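Local coordinates for microcin B17-processing protein McbB (Escherichia coli str. K-12 substr. MG1655, PDB 6GRH) that is necessary for processing the inactive microcin B17 precursor, McbA, into the active antibiotic peptide, at residues B[182-185]-B[189-192]; B[193-198]-B[290-295]; B[154-159]-B[166-171]; B[250-255]-B[279-284]. All coordinates share one frame; numbering follows the deposited sequence. Where two conformers were deposited one is given.

Contact 1: residues B[182-185]-B[189-192]; sequences GVYS and GTPC. With ZN (zinc ion), chain F.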
loop_
_atom_site.group_PDB
_atom_site.type_symbol
_atom_site.label_atom_id
_atom_site.label_comp_id
_atom_site.label_asym_id
_atom_site.label_seq_id
_atom_site.Cartn_x
_atom_site.Cartn_y
_atom_site.Cartn_z
ATOM N N GLY B 182 -17.134 -4.197 -4.230
ATOM C CA GLY B 182 -17.138 -3.903 -5.648
ATOM C C GLY B 182 -18.182 -4.740 -6.362
ATOM O O GLY B 182 -18.646 -5.756 -5.853
ATOM N N VAL B 183 -18.499 -4.346 -7.576
ATOM C CA VAL B 183 -19.493 -5.053 -8.339
ATOM C C VAL B 183 -18.880 -6.369 -8.773
ATOM O O VAL B 183 -17.818 -6.381 -9.388
ATOM C CB VAL B 183 -19.922 -4.267 -9.581
ATOM C CG1 VAL B 183 -20.911 -5.106 -10.391
ATOM C CG2 VAL B 183 -20.559 -2.946 -9.195
ATOM N N TYR B 184 -19.535 -7.462 -8.412
ATOM C CA TYR B 184 -19.237 -8.792 -8.910
ATOM C C TYR B 184 -20.048 -9.146 -10.159
ATOM O O TYR B 184 -21.242 -9.436 -10.077
ATOM C CB TYR B 184 -19.491 -9.831 -7.805
ATOM C CG TYR B 184 -19.283 -11.250 -8.260
ATOM C CD1 TYR B 184 -18.207 -11.607 -9.099
ATOM C CD2 TYR B 184 -20.154 -12.252 -7.859
ATOM C CE1 TYR B 184 -18.037 -12.919 -9.540
ATOM C CE2 TYR B 184 -19.998 -13.563 -8.284
ATOM C CZ TYR B 184 -18.949 -13.898 -9.112
ATOM O OH TYR B 184 -18.851 -15.193 -9.512
ATOM N N SER B 185 -19.374 -9.155 -11.304
ATOM C CA SER B 185 -19.972 -9.463 -12.596
ATOM C C SER B 185 -19.219 -10.637 -13.188
ATOM O O SER B 185 -18.053 -10.482 -13.580
ATOM C CB SER B 185 -19.870 -8.274 -13.531
ATOM O OG SER B 185 -20.156 -8.646 -14.879
ATOM N N GLY B 189 -15.627 -10.524 -15.208
ATOM C CA GLY B 189 -14.535 -11.213 -14.521
ATOM C C GLY B 189 -14.015 -10.535 -13.256
ATOM O O GLY B 189 -12.853 -10.730 -12.899
ATOM N N THR B 190 -14.864 -9.745 -12.586
ATOM C CA THR B 190 -14.466 -8.969 -11.408
ATOM C C THR B 190 -14.584 -9.804 -10.114
ATOM O O THR B 190 -15.340 -10.783 -10.084
ATOM C CB THR B 190 -15.316 -7.697 -11.235
ATOM O OG1 THR B 190 -16.694 -8.036 -11.177
ATOM C CG2 THR B 190 -15.098 -6.727 -12.383
ATOM N N PRO B 191 -13.838 -9.418 -9.050
ATOM C CA PRO B 191 -13.822 -10.209 -7.819
ATOM C C PRO B 191 -15.135 -10.236 -7.077
ATOM O O PRO B 191 -15.814 -9.238 -6.989
ATOM C CB PRO B 191 -12.753 -9.519 -6.952
ATOM C CG PRO B 191 -11.880 -8.805 -7.918
ATOM C CD PRO B 191 -12.836 -8.335 -8.990
ATOM N N CYS B 192 -15.407 -11.395 -6.492
ATOM C CA CYS B 192 -16.620 -11.665 -5.783
ATOM C C CYS B 192 -16.538 -11.222 -4.323
ATOM O O CYS B 192 -15.533 -10.686 -3.886
ATOM C CB CYS B 192 -16.914 -13.157 -5.910
ATOM S SG CYS B 192 -16.034 -14.207 -4.731
HETATM ZN ZN ZN F . -13.827 -14.458 -5.426
HETATM O O HOH W 1 -17.851 -8.378 -5.046
HETATM O O HOH W 2 -15.529 -6.523 -7.792
#
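Tyr184 lays one face of its ring against Cys192, whose CB stands 3.6 Å from the ring centroid and almost exactly on the normal, a CH-pi contact. At the ring's edge, close to its plane, the carbonyl oxygen Thr190 O comes to 3.1 Å from Tyr184 CD1. The loop folded in this way, between strand 177-180 and helix 193-204, delivers one ligand of a Cys4 zinc site, with Cys192 at the N-cap of the helix and its SG 2.3 Å from the zinc ion. The sulfur is turned between the backbone N and the carbonyl carbon (chi1 83°), a rotation that points SG away from the ring face, farther out along nearly the same normal, to the metal. Beyond the two segments, the Tyr184 hydroxyl is hydrogen-bonded to Glu161 and its ring meets that of Tyr157.

The Thr190 hydroxyl ties the two arms of the loop together. It donates to Val183 O over 2.7 Å, tilted 20° from the carbonyl plane, and accepts from Ser185 N at 2.9 Å in a fairly straight bond (165° at the hydrogen), so one oxygen grips two successive peptide groups. Ser185 O takes up weak bonds from both Gly189 N and Thr190 N, closing the turn, and Gly189 O is held by Gln251 of the McbC chain. Two waters complete the link: one donates to Gly182 O and to Pro191 O, and the other reaches Val183 O at 2.8 Å while also donating to Pro191 O.

Contact 2: residues B[193-198]-B[290-295]; sequences HFCHIE and CSCLER. With ZN (zinc ion), chain F.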
loop_
_atom_site.group_PDB
_atom_site.type_symbol
_atom_site.label_atom_id
_atom_site.label_comp_id
_atom_site.label_asym_id
_atom_site.label_seq_id
_atom_site.Cartn_x
_atom_site.Cartn_y
_atom_site.Cartn_z
ATOM N N HIS B 193 -17.628 -11.396 -3.596
ATOM C CA HIS B 193 -17.663 -11.100 -2.168
ATOM C C HIS B 193 -16.537 -11.736 -1.344
ATOM O O HIS B 193 -15.968 -11.102 -0.456
ATOM C CB HIS B 193 -18.946 -11.603 -1.573
ATOM C CG HIS B 193 -18.963 -11.563 -0.091
ATOM N ND1 HIS B 193 -18.969 -10.383 0.614
ATOM C CD2 HIS B 193 -18.985 -12.562 0.825
ATOM C CE1 HIS B 193 -18.985 -10.661 1.909
ATOM N NE2 HIS B 193 -19.003 -11.972 2.066
ATOM N N PHE B 194 -16.243 -12.996 -1.622
ATOM C CA PHE B 194 -15.245 -13.737 -0.833
ATOM C C PHE B 194 -13.841 -13.161 -1.077
ATOM O O PHE B 194 -13.033 -13.059 -0.151
ATOM C CB PHE B 194 -15.398 -15.248 -1.054
ATOM C CG PHE B 194 -16.710 -15.761 -0.554
ATOM C CD1 PHE B 194 -16.960 -15.818 0.817
ATOM C CD2 PHE B 194 -17.740 -16.060 -1.434
ATOM C CE1 PHE B 194 -18.198 -16.199 1.296
ATOM C CE2 PHE B 194 -18.980 -16.479 -0.964
ATOM C CZ PHE B 194 -19.214 -16.540 0.399
ATOM N N CYS B 195 -13.593 -12.683 -2.299
ATOM C CA CYS B 195 -12.389 -11.927 -2.581
ATOM C C CYS B 195 -12.258 -10.684 -1.690
ATOM O O CYS B 195 -11.148 -10.362 -1.236
ATOM C CB CYS B 195 -12.298 -11.550 -4.064
ATOM S SG CYS B 195 -12.059 -12.949 -5.169
ATOM N N HIS B 196 -13.381 -10.010 -1.441
ATOM C CA HIS B 196 -13.428 -8.801 -0.624
ATOM C C HIS B 196 -13.239 -9.090 0.854
ATOM O O HIS B 196 -12.344 -8.477 1.526
ATOM C CB HIS B 196 -14.729 -8.017 -0.862
ATOM C CG HIS B 196 -14.732 -7.283 -2.156
ATOM N ND1 HIS B 196 -15.003 -7.894 -3.359
ATOM C CD2 HIS B 196 -14.406 -5.999 -2.449
ATOM C CE1 HIS B 196 -14.895 -7.008 -4.331
ATOM N NE2 HIS B 196 -14.524 -5.853 -3.806
ATOM N N ILE B 197 -14.039 -10.012 1.373
ATOM C CA ILE B 197 -14.069 -10.255 2.812
ATOM C C ILE B 197 -12.714 -10.803 3.308
ATOM O O ILE B 197 -12.265 -10.450 4.387
ATOM C CB ILE B 197 -15.253 -11.161 3.195
ATOM C CG1 ILE B 197 -15.604 -10.991 4.673
ATOM C CG2 ILE B 197 -14.963 -12.609 2.872
ATOM C CD1 ILE B 197 -17.033 -11.362 4.961
ATOM N N GLU B 198 -12.036 -11.591 2.476
ATOM C CA GLU B 198 -10.676 -12.063 2.780
ATOM C C GLU B 198 -9.639 -10.934 2.780
ATOM O O GLU B 198 -8.723 -10.929 3.601
ATOM C CB GLU B 198 -10.268 -13.181 1.816
ATOM C CG GLU B 198 -11.099 -14.452 2.042
ATOM C CD GLU B 198 -10.894 -15.094 3.413
ATOM O OE1 GLU B 198 -9.778 -14.940 3.965
ATOM O OE2 GLU B 198 -11.837 -15.770 3.910
ATOM N N CYS B 290 -9.807 -18.265 -3.886
ATOM C CA CYS B 290 -11.202 -18.179 -4.313
ATOM C C CYS B 290 -11.397 -18.849 -5.657
ATOM O O CYS B 290 -10.569 -18.728 -6.526
ATOM C CB CYS B 290 -11.641 -16.728 -4.441
ATOM S SG CYS B 290 -13.434 -16.562 -4.569
ATOM N N SER B 291 -12.539 -19.478 -5.850
ATOM C CA SER B 291 -12.855 -20.121 -7.133
ATOM C C SER B 291 -13.795 -19.304 -8.046
ATOM O O SER B 291 -14.224 -19.830 -9.079
ATOM C CB SER B 291 -13.506 -21.455 -6.820
ATOM O OG SER B 291 -14.631 -21.171 -5.992
ATOM N N CYS B 292 -14.075 -18.034 -7.726
ATOM C CA CYS B 292 -14.995 -17.242 -8.566
ATOM C C CYS B 292 -14.546 -17.132 -10.031
ATOM O O CYS B 292 -15.348 -17.201 -10.944
ATOM C CB CYS B 292 -15.295 -15.852 -7.987
ATOM S SG CYS B 292 -13.895 -14.738 -7.725
ATOM N N LEU B 293 -13.239 -16.994 -10.234
ATOM C CA LEU B 293 -12.637 -16.922 -11.565
ATOM C C LEU B 293 -12.817 -18.174 -12.408
ATOM O O LEU B 293 -12.830 -18.102 -13.637
ATOM C CB LEU B 293 -11.131 -16.717 -11.421
ATOM C CG LEU B 293 -10.769 -15.295 -11.074
ATOM C CD1 LEU B 293 -9.285 -15.213 -10.811
ATOM C CD2 LEU B 293 -11.207 -14.396 -12.216
ATOM N N GLU B 294 -12.895 -19.314 -11.733
ATOM C CA GLU B 294 -12.959 -20.608 -12.396
ATOM C C GLU B 294 -14.386 -20.968 -12.813
ATOM O O GLU B 294 -14.557 -21.841 -13.642
ATOM C CB GLU B 294 -12.385 -21.689 -11.490
ATOM C CG GLU B 294 -10.979 -21.348 -11.014
ATOM C CD GLU B 294 -10.304 -22.458 -10.215
ATOM O OE1 GLU B 294 -10.995 -23.244 -9.510
ATOM O OE2 GLU B 294 -9.044 -22.544 -10.317
ATOM N N ARG B 295 -15.390 -20.310 -12.238
ATOM C CA ARG B 295 -16.783 -20.648 -12.540
ATOM C C ARG B 295 -17.237 -20.119 -13.905
ATOM O O ARG B 295 -16.697 -19.161 -14.456
ATOM C CB ARG B 295 -17.718 -20.202 -11.399
ATOM C CG ARG B 295 -17.481 -21.040 -10.141
ATOM C CD ARG B 295 -18.675 -21.114 -9.210
ATOM N NE ARG B 295 -18.869 -19.834 -8.555
ATOM C CZ ARG B 295 -18.176 -19.376 -7.499
ATOM N NH1 ARG B 295 -17.194 -20.089 -6.952
ATOM N NH2 ARG B 295 -18.468 -18.173 -6.992
ATOM O OXT ARG B 295 -18.146 -20.687 -14.524
HETATM ZN ZN ZN F . -13.827 -14.458 -5.426
#
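Cys195 meets Cys290 and Cys292 around a zinc ion, and its side chain can be followed atom by atom into this Cys4 site, in which a CxxC pair at the start of helix 193-204 is joined by a CxC pair at the C-terminal end of the chain. Its CB lies 3.6 Å from the zinc, too far to be a ligand atom. The chi1 torsion of -67° sets SG beside the backbone N and anti to the carbonyl carbon, and from there the sulfur binds the zinc at 2.3 Å. Cys195 SG also lies 3.9 Å from Cys290 CB and 3.6 Å from Cys292 SG, the second spacing set by the shared metal. Cys290 SG and Cys292 SG each bind the zinc as well, and Cys192 supplies the fourth sulfur. Phe194 touches the site through its CB, 4.2 Å from Cys290 SG.

The tail so fixed is also a docking surface. Glu294 forms salt bridges to Lys21 of the McbD chain and Arg252 of the McbC chain, while Arg295 spreads one guanidinium face over Cys292 CA and pairs with Glu161. Within the CxC turn, Cys292 N donates to Cys290 SG over 3.5 Å at 160°, an N-H...S bond that would be expected to temper the negative charge on that sulfur.

Contact 3: residues B[154-159]-B[166-171]; sequences KRIYSK and VAFIQS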
loop_
_atom_site.group_PDB
_atom_site.type_symbol
_atom_site.label_atom_id
_atom_site.label_comp_id
_atom_site.label_asym_id
_atom_site.label_seq_id
_atom_site.Cartn_x
_atom_site.Cartn_y
_atom_site.Cartn_z
ATOM N N LYS B 154 -23.395 -17.471 -0.345
ATOM C CA LYS B 154 -23.184 -18.654 -1.159
ATOM C C LYS B 154 -24.483 -19.146 -1.820
ATOM O O LYS B 154 -24.472 -19.512 -2.990
ATOM C CB LYS B 154 -22.563 -19.747 -0.292
ATOM C CG LYS B 154 -22.254 -21.058 -0.972
ATOM C CD LYS B 154 -21.500 -21.940 0.033
ATOM C CE LYS B 154 -21.292 -23.343 -0.479
ATOM N NZ LYS B 154 -20.061 -23.370 -1.321
ATOM N N ARG B 155 -25.579 -19.128 -1.070
ATOM C CA ARG B 155 -26.902 -19.468 -1.611
ATOM C C ARG B 155 -27.308 -18.548 -2.786
ATOM O O ARG B 155 -27.792 -19.022 -3.816
ATOM C CB ARG B 155 -27.953 -19.376 -0.505
ATOM C CG ARG B 155 -29.391 -19.635 -0.952
ATOM C CD ARG B 155 -30.376 -19.088 0.061
ATOM N NE ARG B 155 -31.765 -19.089 -0.422
ATOM C CZ ARG B 155 -32.755 -18.368 0.109
ATOM N NH1 ARG B 155 -32.538 -17.563 1.152
ATOM N NH2 ARG B 155 -33.982 -18.440 -0.412
ATOM N N ILE B 156 -27.126 -17.240 -2.613
ATOM C CA ILE B 156 -27.487 -16.263 -3.646
ATOM C C ILE B 156 -26.622 -16.443 -4.913
ATOM O O ILE B 156 -27.128 -16.414 -6.062
ATOM C CB ILE B 156 -27.426 -14.805 -3.093
ATOM C CG1 ILE B 156 -28.447 -14.581 -1.965
ATOM C CG2 ILE B 156 -27.666 -13.789 -4.199
ATOM C CD1 ILE B 156 -29.891 -14.899 -2.338
ATOM N N TYR B 157 -25.320 -16.635 -4.721
ATOM C CA TYR B 157 -24.444 -16.933 -5.854
ATOM C C TYR B 157 -24.850 -18.234 -6.556
ATOM O O TYR B 157 -24.896 -18.283 -7.787
ATOM C CB TYR B 157 -22.978 -16.987 -5.428
ATOM C CG TYR B 157 -22.285 -15.641 -5.175
ATOM C CD1 TYR B 157 -22.931 -14.395 -5.345
ATOM C CD2 TYR B 157 -20.950 -15.626 -4.772
ATOM C CE1 TYR B 157 -22.255 -13.191 -5.111
ATOM C CE2 TYR B 157 -20.286 -14.437 -4.531
ATOM C CZ TYR B 157 -20.925 -13.222 -4.710
ATOM O OH TYR B 157 -20.221 -12.064 -4.498
ATOM N N SER B 158 -25.133 -19.274 -5.769
ATOM C CA SER B 158 -25.486 -20.574 -6.294
ATOM C C SER B 158 -26.740 -20.497 -7.166
ATOM O O SER B 158 -26.780 -21.060 -8.234
ATOM C CB SER B 158 -25.680 -21.542 -5.136
ATOM O OG SER B 158 -26.009 -22.798 -5.608
ATOM N N LYS B 159 -27.732 -19.744 -6.713
ATOM C CA LYS B 159 -28.963 -19.537 -7.479
ATOM C C LYS B 159 -28.806 -18.660 -8.730
ATOM O O LYS B 159 -29.370 -18.977 -9.774
ATOM C CB LYS B 159 -30.030 -18.937 -6.574
ATOM C CG LYS B 159 -30.503 -19.902 -5.504
ATOM C CD LYS B 159 -31.354 -19.239 -4.423
ATOM C CE LYS B 159 -32.555 -18.499 -4.986
ATOM N NZ LYS B 159 -33.360 -19.323 -5.933
ATOM N N VAL B 166 -26.116 -10.999 -15.210
ATOM C CA VAL B 166 -26.276 -10.698 -13.790
ATOM C C VAL B 166 -25.029 -9.996 -13.256
ATOM O O VAL B 166 -23.948 -10.123 -13.829
ATOM C CB VAL B 166 -26.523 -11.987 -12.984
ATOM C CG1 VAL B 166 -25.273 -12.861 -12.879
ATOM C CG2 VAL B 166 -27.079 -11.699 -11.612
ATOM N N ALA B 167 -25.201 -9.231 -12.196
ATOM C CA ALA B 167 -24.105 -8.774 -11.357
ATOM C C ALA B 167 -24.619 -8.674 -9.926
ATOM O O ALA B 167 -25.821 -8.632 -9.692
ATOM C CB ALA B 167 -23.546 -7.439 -11.828
ATOM N N PHE B 168 -23.688 -8.656 -8.981
ATOM C CA PHE B 168 -24.008 -8.609 -7.568
ATOM C C PHE B 168 -23.233 -7.501 -6.895
ATOM O O PHE B 168 -22.061 -7.233 -7.261
ATOM C CB PHE B 168 -23.608 -9.905 -6.851
ATOM C CG PHE B 168 -24.167 -11.157 -7.458
ATOM C CD1 PHE B 168 -23.571 -11.733 -8.580
ATOM C CD2 PHE B 168 -25.257 -11.766 -6.901
ATOM C CE1 PHE B 168 -24.058 -12.905 -9.130
ATOM C CE2 PHE B 168 -25.757 -12.941 -7.432
ATOM C CZ PHE B 168 -25.149 -13.516 -8.545
ATOM N N ILE B 169 -23.866 -6.918 -5.872
ATOM C CA ILE B 169 -23.190 -6.068 -4.898
ATOM C C ILE B 169 -23.617 -6.616 -3.568
ATOM O O ILE B 169 -24.750 -7.058 -3.436
ATOM C CB ILE B 169 -23.617 -4.596 -5.031
ATOM C CG1 ILE B 169 -23.022 -4.048 -6.319
ATOM C CG2 ILE B 169 -23.138 -3.762 -3.837
ATOM C CD1 ILE B 169 -23.631 -2.759 -6.784
ATOM N N GLN B 170 -22.691 -6.657 -2.622
ATOM C CA GLN B 170 -22.962 -7.129 -1.282
ATOM C C GLN B 170 -22.599 -6.057 -0.306
ATOM O O GLN B 170 -21.523 -5.448 -0.432
ATOM C CB GLN B 170 -22.148 -8.377 -0.934
ATOM C CG GLN B 170 -22.284 -9.557 -1.874
ATOM C CD GLN B 170 -21.500 -9.454 -3.176
ATOM O OE1 GLN B 170 -21.940 -9.984 -4.190
ATOM N NE2 GLN B 170 -20.333 -8.856 -3.146
ATOM N N SER B 171 -23.445 -5.869 0.698
ATOM C CA SER B 171 -23.159 -4.917 1.766
ATOM C C SER B 171 -23.446 -5.521 3.137
ATOM O O SER B 171 -24.313 -6.356 3.299
ATOM C CB SER B 171 -23.898 -3.587 1.533
ATOM O OG SER B 171 -25.293 -3.737 1.612
#
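Tyr157 presents the edge of its ring to the face of Phe168 in a T-shaped pair, with the centroids 4.8 Å apart and the planes at 66°. Tyr157 CD1 is the atom over the middle of the phenylalanine ring, and its neighbour Tyr157 CE1 comes to 3.6 Å from Phe168 CG. Ile156 approaches the same ring differently: its CG2 sits at the edge, near the ring plane, 3.8 Å from Phe168 CE2. Phe168 is thus met on a face by one residue of the helix and at the rim by the one before it.

Beyond the ring, Tyr157 and Gln170 reach for each other from opposite directions. The Tyr157 hydroxyl donates to Gln170 OE1 at 2.7 Å, but from above the carbonyl plane, 68° out of it, rather than along a lone pair; phenol ring and amide stand nearly perpendicular. A bend in the glutamine chain (chi2 78°) brings OE1 to the hydroxyl. The same phenolic oxygen accepts from His193 N, and Gln170 NE2 is bonded to Asp181, so both buried polar groups have more than one polar link and the amide is kept from rotating.

Helix 150-160 and strand 167-174 are successive elements of a beta-alpha-beta unit that begins with strand 139-144. The local axes run almost antiparallel, 10.6 Å apart at their closest, so the helix lies along the sheet; Phe168 and Gln170 face it, while Ile169 between them turns to the opposite side of the sheet, against Leu140 and Trp142 of the neighbouring strand 139-144.

Contact 4: residues B[250-255]-B[279-284]; sequences LQELTG and LCKEPV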
loop_
_atom_site.group_PDB
_atom_site.type_symbol
_atom_site.label_atom_id
_atom_site.label_comp_id
_atom_site.label_asym_id
_atom_site.label_seq_id
_atom_site.Cartn_x
_atom_site.Cartn_y
_atom_site.Cartn_z
ATOM N N LEU B 250 -26.078 2.870 -5.927
ATOM C CA LEU B 250 -26.983 2.452 -6.990
ATOM C C LEU B 250 -27.165 3.535 -8.025
ATOM O O LEU B 250 -27.225 3.260 -9.235
ATOM C CB LEU B 250 -28.359 2.048 -6.434
ATOM C CG LEU B 250 -28.553 0.615 -5.953
ATOM C CD1 LEU B 250 -29.914 0.493 -5.295
ATOM C CD2 LEU B 250 -28.378 -0.403 -7.080
ATOM N N GLN B 251 -27.282 4.775 -7.541
ATOM C CA GLN B 251 -27.404 5.931 -8.416
ATOM C C GLN B 251 -26.198 6.068 -9.342
ATOM O O GLN B 251 -26.386 6.244 -10.556
ATOM C CB GLN B 251 -27.662 7.182 -7.605
ATOM C CG GLN B 251 -27.876 8.427 -8.442
ATOM C CD GLN B 251 -28.377 9.602 -7.631
ATOM O OE1 GLN B 251 -28.536 9.520 -6.407
ATOM N NE2 GLN B 251 -28.722 10.671 -8.322
ATOM N N GLU B 252 -24.978 5.910 -8.798
ATOM C CA GLU B 252 -23.771 5.955 -9.606
ATOM C C GLU B 252 -23.790 4.941 -10.728
ATOM O O GLU B 252 -23.383 5.244 -11.847
ATOM C CB GLU B 252 -22.507 5.650 -8.784
ATOM C CG GLU B 252 -22.066 6.744 -7.869
ATOM C CD GLU B 252 -20.991 6.291 -6.862
ATOM O OE1 GLU B 252 -20.417 5.188 -7.004
ATOM O OE2 GLU B 252 -20.738 7.071 -5.915
ATOM N N LEU B 253 -24.235 3.738 -10.402
ATOM C CA LEU B 253 -24.184 2.596 -11.316
ATOM C C LEU B 253 -25.319 2.561 -12.331
ATOM O O LEU B 253 -25.066 2.250 -13.496
ATOM C CB LEU B 253 -24.188 1.274 -10.534
ATOM C CG LEU B 253 -22.908 1.023 -9.704
ATOM C CD1 LEU B 253 -23.158 -0.069 -8.682
ATOM C CD2 LEU B 253 -21.744 0.659 -10.596
ATOM N N THR B 254 -26.539 2.862 -11.886
ATOM C CA THR B 254 -27.751 2.672 -12.701
ATOM C C THR B 254 -28.694 3.867 -12.748
ATOM O O THR B 254 -29.686 3.811 -13.459
ATOM C CB THR B 254 -28.608 1.474 -12.188
ATOM O OG1 THR B 254 -29.108 1.754 -10.859
ATOM C CG2 THR B 254 -27.792 0.195 -12.175
ATOM N N GLY B 255 -28.440 4.914 -11.973
ATOM C CA GLY B 255 -29.425 5.980 -11.834
ATOM C C GLY B 255 -29.005 7.266 -12.537
ATOM O O GLY B 255 -28.181 7.272 -13.465
ATOM N N LEU B 279 -15.074 7.742 4.110
ATOM C CA LEU B 279 -15.173 6.694 3.119
ATOM C C LEU B 279 -13.848 6.396 2.483
ATOM O O LEU B 279 -13.045 7.300 2.315
ATOM C CB LEU B 279 -16.109 7.090 1.975
ATOM C CG LEU B 279 -17.546 6.660 2.111
ATOM C CD1 LEU B 279 -18.157 7.142 3.412
ATOM C CD2 LEU B 279 -18.290 7.231 0.899
ATOM N N CYS B 280 -13.622 5.129 2.124
ATOM C CA CYS B 280 -12.428 4.713 1.390
ATOM C C CYS B 280 -12.819 3.755 0.284
ATOM O O CYS B 280 -13.399 2.702 0.549
ATOM C CB CYS B 280 -11.407 4.044 2.312
ATOM S SG CYS B 280 -9.970 3.366 1.440
ATOM N N LYS B 281 -12.512 4.156 -0.944
ATOM C CA LYS B 281 -12.855 3.416 -2.148
ATOM C C LYS B 281 -11.601 2.774 -2.745
ATOM O O LYS B 281 -10.650 3.481 -3.094
ATOM C CB LYS B 281 -13.511 4.362 -3.162
ATOM C CG LYS B 281 -14.725 5.088 -2.620
ATOM C CD LYS B 281 -15.384 5.969 -3.668
ATOM C CE LYS B 281 -16.841 6.221 -3.309
ATOM N NZ LYS B 281 -17.612 6.776 -4.448
ATOM N N GLU B 282 -11.621 1.446 -2.884
ATOM C CA GLU B 282 -10.425 0.631 -3.087
ATOM C C GLU B 282 -10.733 -0.572 -3.980
ATOM O O GLU B 282 -11.659 -1.301 -3.690
ATOM C CB GLU B 282 -9.910 0.135 -1.711
ATOM C CG GLU B 282 -8.532 -0.504 -1.729
ATOM C CD GLU B 282 -7.953 -0.809 -0.335
ATOM O OE1 GLU B 282 -8.651 -0.624 0.690
ATOM O OE2 GLU B 282 -6.768 -1.236 -0.253
ATOM N N PRO B 283 -9.934 -0.787 -5.047
ATOM C CA PRO B 283 -10.119 -2.000 -5.844
ATOM C C PRO B 283 -9.436 -3.161 -5.135
ATOM O O PRO B 283 -8.325 -2.994 -4.669
ATOM C CB PRO B 283 -9.425 -1.653 -7.162
ATOM C CG PRO B 283 -8.333 -0.673 -6.775
ATOM C CD PRO B 283 -8.756 -0.008 -5.492
ATOM N N VAL B 284 -10.094 -4.305 -5.007
ATOM C CA VAL B 284 -9.446 -5.479 -4.394
ATOM C C VAL B 284 -9.018 -6.448 -5.490
ATOM O O VAL B 284 -9.642 -6.518 -6.524
ATOM C CB VAL B 284 -10.329 -6.178 -3.333
ATOM C CG1 VAL B 284 -10.967 -5.141 -2.407
ATOM C CG2 VAL B 284 -11.364 -7.078 -3.962
#
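Glu252 and Lys281 both leave their backbones with CG beside the N and anti to the carbonyl carbon (chi1 -74° and -56°), and both chains are extended from there on. Such stretched side chains are needed because the nearest CA atoms, those of the same two residues, are 13.5 Å apart. Coming from opposite directions, the charged ends form a salt bridge in which Glu252 OE2 is 3.5 Å from Lys281 NZ, a long pair. Glu252 OE1 lies 4.1 Å from Lys281 NZ and has a stronger partner in Arg249, one turn back along the helix. Lys281 was modelled in two conformers and the distance holds for one of them, so the bridge is doubtful as a lasting tie.

The pair spans from helix 236-254 to strand 279-282, an outermost strand, within this chain, of a mixed sheet. That strand runs antiparallel to strand 269-273, and Lys281 rests on Val270 of it. On the helix side, Leu250 packs against Leu140 and Trp142 of strand 139-144 in the same sheet.

Near its C-terminal end the helix is tied by a doubly used carbonyl: Leu250 O accepts from Thr254 N at 2.8 Å and from Thr254 OG1 at 2.9 Å. The hydroxyl comes in above the carbonyl plane, 41° out of it. Gly255 N follows with a bond to Gln251 O, also 2.8 Å. Arg41 of the McbC chain bonds to Glu252 O and Gly255 O, and on the strand side Leu279 packs on Cys277 of the second McbB subunit.

Overall arrangement
Along the chain contact 3 closes first, then contact 1, and contact 2 spans a long stretch that contains contact 4. Contacts 1, 2 and 3 cluster with centres 9 to 11 Å apart on one side of the chain's centre: Tyr184 N bonds to Phe168 O of strand 167-174, and contacts 1 and 2 share the zinc ion. Contact 4 lies farther off, about 12, 17 and 19 Å from the centres of contacts 1, 3 and 2, and reaches the same mixed sheet as contact 3, where Leu253 meets Ile169. The zinc ties the C-terminal tail, which contacts McbC and McbD, to the start of helix 193-204.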